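Local coordinates for aminotransferase, class V family protein (Trichomonas vaginalis, PDB 5F8V), which probably catalyses pyridoxal-phosphate-dependent transamination between O-phospho-L-serine and 2-oxoglutarate, giving 3-phosphooxypyruvate and L-glutamate in serine biosynthesis, at residues Arg58-Asn70 against Phe182-Gly194. Residues are numbered along the deposited sequence; the frame is centred on the assembly and turned at random.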
# COMPACT_ATOMS: atom_id res chain seq x y z
N ARG A 58 0.94 -20.83 -0.08
CA ARG A 58 -0.48 -21.15 -0.19
C ARG A 58 -1.05 -20.67 -1.53
O ARG A 58 -1.79 -21.39 -2.20
CB ARG A 58 -1.28 -20.58 0.99
CG ARG A 58 -2.67 -21.17 1.12
CD ARG A 58 -3.40 -20.69 2.36
NE ARG A 58 -2.68 -20.89 3.62
CZ ARG A 58 -2.65 -22.01 4.35
NH1 ARG A 58 -3.29 -23.12 4.00
NH2 ARG A 58 -1.96 -22.01 5.50
N LEU A 59 -0.67 -19.46 -1.93
CA LEU A 59 -1.07 -18.93 -3.22
C LEU A 59 -0.51 -19.78 -4.35
O LEU A 59 -1.19 -20.02 -5.35
CB LEU A 59 -0.62 -17.48 -3.38
CG LEU A 59 -1.02 -16.76 -4.67
CD1 LEU A 59 -2.53 -16.71 -4.83
CD2 LEU A 59 -0.43 -15.35 -4.68
N ARG A 60 0.75 -20.22 -4.20
CA ARG A 60 1.35 -21.11 -5.19
C ARG A 60 0.56 -22.41 -5.32
O ARG A 60 0.34 -22.87 -6.44
CB ARG A 60 2.84 -21.40 -4.88
CG ARG A 60 3.51 -22.29 -5.91
CD ARG A 60 4.99 -22.55 -5.63
NE ARG A 60 5.79 -21.33 -5.60
CZ ARG A 60 6.14 -20.60 -6.65
NH1 ARG A 60 5.77 -20.92 -7.89
NH2 ARG A 60 6.89 -19.52 -6.47
N THR A 61 0.13 -22.98 -4.19
CA THR A 61 -0.65 -24.21 -4.18
C THR A 61 -2.01 -24.00 -4.85
O THR A 61 -2.36 -24.73 -5.77
CB THR A 61 -0.84 -24.76 -2.75
OG1 THR A 61 0.41 -25.23 -2.25
CG2 THR A 61 -1.83 -25.91 -2.71
N LEU A 62 -2.75 -22.99 -4.40
CA LEU A 62 -4.06 -22.65 -4.96
C LEU A 62 -4.05 -22.56 -6.48
O LEU A 62 -4.89 -23.14 -7.15
CB LEU A 62 -4.54 -21.29 -4.43
CG LEU A 62 -5.35 -21.25 -3.13
CD1 LEU A 62 -5.62 -19.78 -2.81
CD2 LEU A 62 -6.64 -22.04 -3.27
N LEU A 63 -3.08 -21.81 -7.01
CA LEU A 63 -2.96 -21.60 -8.46
C LEU A 63 -2.12 -22.63 -9.20
O LEU A 63 -2.15 -22.65 -10.43
CB LEU A 63 -2.37 -20.22 -8.73
CG LEU A 63 -3.31 -19.03 -8.75
CD1 LEU A 63 -2.48 -17.76 -8.63
CD2 LEU A 63 -4.15 -19.01 -10.01
N GLN A 64 -1.37 -23.46 -8.48
CA GLN A 64 -0.35 -24.33 -9.07
C GLN A 64 0.57 -23.50 -9.96
O GLN A 64 0.78 -23.81 -11.13
CB GLN A 64 -0.98 -25.51 -9.83
CG GLN A 64 -1.72 -26.49 -8.93
CD GLN A 64 -0.79 -27.23 -7.98
OE1 GLN A 64 -0.19 -28.24 -8.36
NE2 GLN A 64 -0.67 -26.74 -6.75
N VAL A 65 1.10 -22.43 -9.38
CA VAL A 65 2.04 -21.58 -10.07
C VAL A 65 3.33 -22.40 -10.27
O VAL A 65 3.91 -22.85 -9.29
CB VAL A 65 2.37 -20.28 -9.29
CG1 VAL A 65 3.34 -19.42 -10.08
CG2 VAL A 65 1.10 -19.50 -8.94
N PRO A 66 3.77 -22.60 -11.53
CA PRO A 66 5.01 -23.37 -11.73
C PRO A 66 6.26 -22.68 -11.16
O PRO A 66 6.28 -21.46 -10.97
CB PRO A 66 5.11 -23.51 -13.25
CG PRO A 66 3.76 -23.14 -13.79
CD PRO A 66 3.18 -22.17 -12.81
N GLU A 67 7.31 -23.46 -10.91
CA GLU A 67 8.50 -22.97 -10.21
C GLU A 67 9.38 -22.02 -11.02
O GLU A 67 10.28 -21.39 -10.45
CB GLU A 67 9.35 -24.14 -9.67
CG GLU A 67 8.62 -25.11 -8.75
CD GLU A 67 8.10 -24.50 -7.45
OE1 GLU A 67 7.20 -25.11 -6.83
OE2 GLU A 67 8.59 -23.42 -7.02
N ASN A 68 9.15 -21.88 -12.32
CA ASN A 68 9.79 -20.80 -13.10
C ASN A 68 9.13 -19.41 -12.95
O ASN A 68 9.49 -18.48 -13.68
CB ASN A 68 9.92 -21.19 -14.59
CG ASN A 68 8.58 -21.42 -15.26
OD1 ASN A 68 7.67 -21.95 -14.65
ND2 ASN A 68 8.47 -21.05 -16.53
N PHE A 69 8.19 -19.27 -12.02
CA PHE A 69 7.58 -17.99 -11.69
C PHE A 69 7.88 -17.58 -10.25
O PHE A 69 7.77 -18.39 -9.35
CB PHE A 69 6.07 -18.06 -11.89
CG PHE A 69 5.66 -18.16 -13.32
CD1 PHE A 69 5.19 -17.04 -14.00
CD2 PHE A 69 5.74 -19.37 -13.99
CE1 PHE A 69 4.81 -17.13 -15.33
CE2 PHE A 69 5.37 -19.47 -15.32
CZ PHE A 69 4.90 -18.34 -16.00
N ASN A 70 8.25 -16.31 -10.07
CA ASN A 70 8.29 -15.68 -8.74
C ASN A 70 6.90 -15.14 -8.37
O ASN A 70 6.14 -14.76 -9.26
CB ASN A 70 9.26 -14.50 -8.72
CG ASN A 70 10.69 -14.91 -9.05
OD1 ASN A 70 11.30 -15.69 -8.34
ND2 ASN A 70 11.22 -14.37 -10.14
N PHE A 182 -8.99 -12.45 -10.27
CA PHE A 182 -7.89 -13.24 -9.72
C PHE A 182 -8.42 -14.19 -8.69
O PHE A 182 -9.14 -13.77 -7.78
CB PHE A 182 -6.83 -12.34 -9.07
CG PHE A 182 -5.53 -13.02 -8.78
CD1 PHE A 182 -5.02 -13.07 -7.48
CD2 PHE A 182 -4.79 -13.59 -9.81
CE1 PHE A 182 -3.81 -13.69 -7.22
CE2 PHE A 182 -3.57 -14.21 -9.55
CZ PHE A 182 -3.08 -14.26 -8.25
N LEU A 183 -8.08 -15.47 -8.83
CA LEU A 183 -8.53 -16.56 -7.94
C LEU A 183 -10.05 -16.81 -8.01
O LEU A 183 -10.64 -17.36 -7.07
CB LEU A 183 -8.06 -16.34 -6.49
CG LEU A 183 -6.56 -16.07 -6.33
CD1 LEU A 183 -6.27 -15.47 -4.97
CD2 LEU A 183 -5.75 -17.36 -6.54
N SER A 184 -10.67 -16.44 -9.13
CA SER A 184 -12.06 -16.77 -9.41
C SER A 184 -12.14 -18.03 -10.26
O SER A 184 -13.23 -18.55 -10.47
CB SER A 184 -12.76 -15.61 -10.11
OG SER A 184 -12.34 -15.49 -11.46
N ARG A 185 -10.99 -18.50 -10.76
CA ARG A 185 -10.91 -19.71 -11.57
C ARG A 185 -9.45 -20.18 -11.72
O ARG A 185 -8.52 -19.41 -11.45
CB ARG A 185 -11.51 -19.48 -12.95
CG ARG A 185 -10.93 -18.28 -13.69
CD ARG A 185 -11.58 -18.15 -15.05
NE ARG A 185 -10.99 -17.08 -15.83
CZ ARG A 185 -11.54 -16.54 -16.92
NH1 ARG A 185 -12.72 -16.97 -17.39
NH2 ARG A 185 -10.91 -15.56 -17.56
N PRO A 186 -9.24 -21.43 -12.18
CA PRO A 186 -7.86 -21.88 -12.41
C PRO A 186 -7.18 -21.13 -13.56
O PRO A 186 -7.86 -20.61 -14.44
CB PRO A 186 -8.03 -23.36 -12.78
CG PRO A 186 -9.37 -23.74 -12.25
CD PRO A 186 -10.20 -22.51 -12.44
N ILE A 187 -5.86 -21.09 -13.52
CA ILE A 187 -5.06 -20.54 -14.60
C ILE A 187 -4.26 -21.69 -15.21
O ILE A 187 -3.61 -22.43 -14.47
CB ILE A 187 -4.11 -19.43 -14.09
CG1 ILE A 187 -4.93 -18.19 -13.68
CG2 ILE A 187 -3.09 -19.05 -15.14
CD1 ILE A 187 -4.15 -17.14 -12.92
N THR A 188 -4.34 -21.84 -16.53
CA THR A 188 -3.52 -22.79 -17.29
C THR A 188 -2.70 -22.03 -18.34
O THR A 188 -2.77 -20.80 -18.44
CB THR A 188 -4.40 -23.85 -18.00
OG1 THR A 188 -5.31 -23.19 -18.89
CG2 THR A 188 -5.19 -24.67 -16.98
N GLN A 189 -1.92 -22.78 -19.12
CA GLN A 189 -1.11 -22.23 -20.20
C GLN A 189 -0.11 -21.19 -19.69
O GLN A 189 0.03 -20.10 -20.25
CB GLN A 189 -2.00 -21.64 -21.31
CG GLN A 189 -3.01 -22.61 -21.91
CD GLN A 189 -3.78 -21.98 -23.06
OE1 GLN A 189 -4.39 -20.92 -22.90
NE2 GLN A 189 -3.73 -22.60 -24.23
N TRP A 190 0.59 -21.56 -18.62
CA TRP A 190 1.64 -20.71 -18.04
C TRP A 190 2.76 -20.37 -19.03
O TRP A 190 3.35 -19.29 -18.95
CB TRP A 190 2.21 -21.34 -16.76
CG TRP A 190 1.24 -21.37 -15.62
CD1 TRP A 190 0.45 -22.42 -15.23
CD2 TRP A 190 0.92 -20.29 -14.74
NE1 TRP A 190 -0.32 -22.06 -14.16
CE2 TRP A 190 -0.05 -20.76 -13.83
CE3 TRP A 190 1.37 -18.96 -14.62
CZ2 TRP A 190 -0.59 -19.95 -12.82
CZ3 TRP A 190 0.85 -18.16 -13.61
CH2 TRP A 190 -0.13 -18.66 -12.73
N GLU A 191 3.04 -21.26 -19.98
CA GLU A 191 4.00 -21.00 -21.05
C GLU A 191 3.76 -19.72 -21.88
O GLU A 191 4.69 -19.20 -22.49
CB GLU A 191 4.12 -22.22 -22.00
CG GLU A 191 2.92 -22.51 -22.90
CD GLU A 191 1.84 -23.38 -22.26
OE1 GLU A 191 1.92 -23.67 -21.04
OE2 GLU A 191 0.90 -23.77 -22.97
N LYS A 192 2.52 -19.23 -21.91
CA LYS A 192 2.15 -17.99 -22.61
C LYS A 192 2.40 -16.71 -21.82
O LYS A 192 2.29 -15.60 -22.37
CB LYS A 192 0.66 -18.00 -22.97
CG LYS A 192 0.20 -19.15 -23.85
CD LYS A 192 -1.30 -19.09 -24.04
CE LYS A 192 -1.76 -20.11 -25.08
NZ LYS A 192 -1.32 -19.75 -26.45
N VAL A 193 2.71 -16.85 -20.52
CA VAL A 193 2.62 -15.77 -19.54
C VAL A 193 3.99 -15.22 -19.14
O VAL A 193 4.85 -15.96 -18.64
CB VAL A 193 1.90 -16.27 -18.26
CG1 VAL A 193 1.84 -15.16 -17.20
CG2 VAL A 193 0.51 -16.79 -18.58
N GLY A 194 4.18 -13.92 -19.37
CA GLY A 194 5.30 -13.18 -18.83
C GLY A 194 5.00 -12.70 -17.42
O GLY A 194 5.83 -12.88 -16.52
O HOH W 1 -4.81 -22.52 -11.46
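Pro66 and Trp190, with CA atoms 7.6 Å apart, and Leu63 and Pro186, at 6.3 Å, set the backbone register between the helix-to-strand connection of 58-70 and segment 182-194, a loop with a 3-10 turn at 190-192; no direct hydrogen bond joins them. A Schellman motif ends helix 46-63, Val65 N bonding to Arg60 O and Gln64 N to Thr61 O; the chain then enters strand 69-75, an outermost strand, within this chain, of the seven-stranded mixed sheet of this class-V aminotransferase. Pro66 CD sits over one face of the Trp190 indole, 3.4 Å from the five-membered-ring centroid and 7° off the normal: a CH-pi contact. Ile187 CG2 covers the opposite face. With CG anti to its carbonyl carbon (chi1 -69°), Trp190 also presents the edge of its six-membered ring to the face of Phe69, a T-shaped pair with centroids 5.1 Å apart and planes at 64°. At the helix end, the branches of Leu63 divide: CD1 meets Phe182 CZ at 3.6 Å, while CD2 presses on Ile187 CD1. Leu183 CD2 reaches both Leu63 CG and Leu59 CD1, each at 3.7 Å. One water bridges the backbones, donating to Leu63 O at 2.9 Å and accepting from Ile187 N at 2.7 Å.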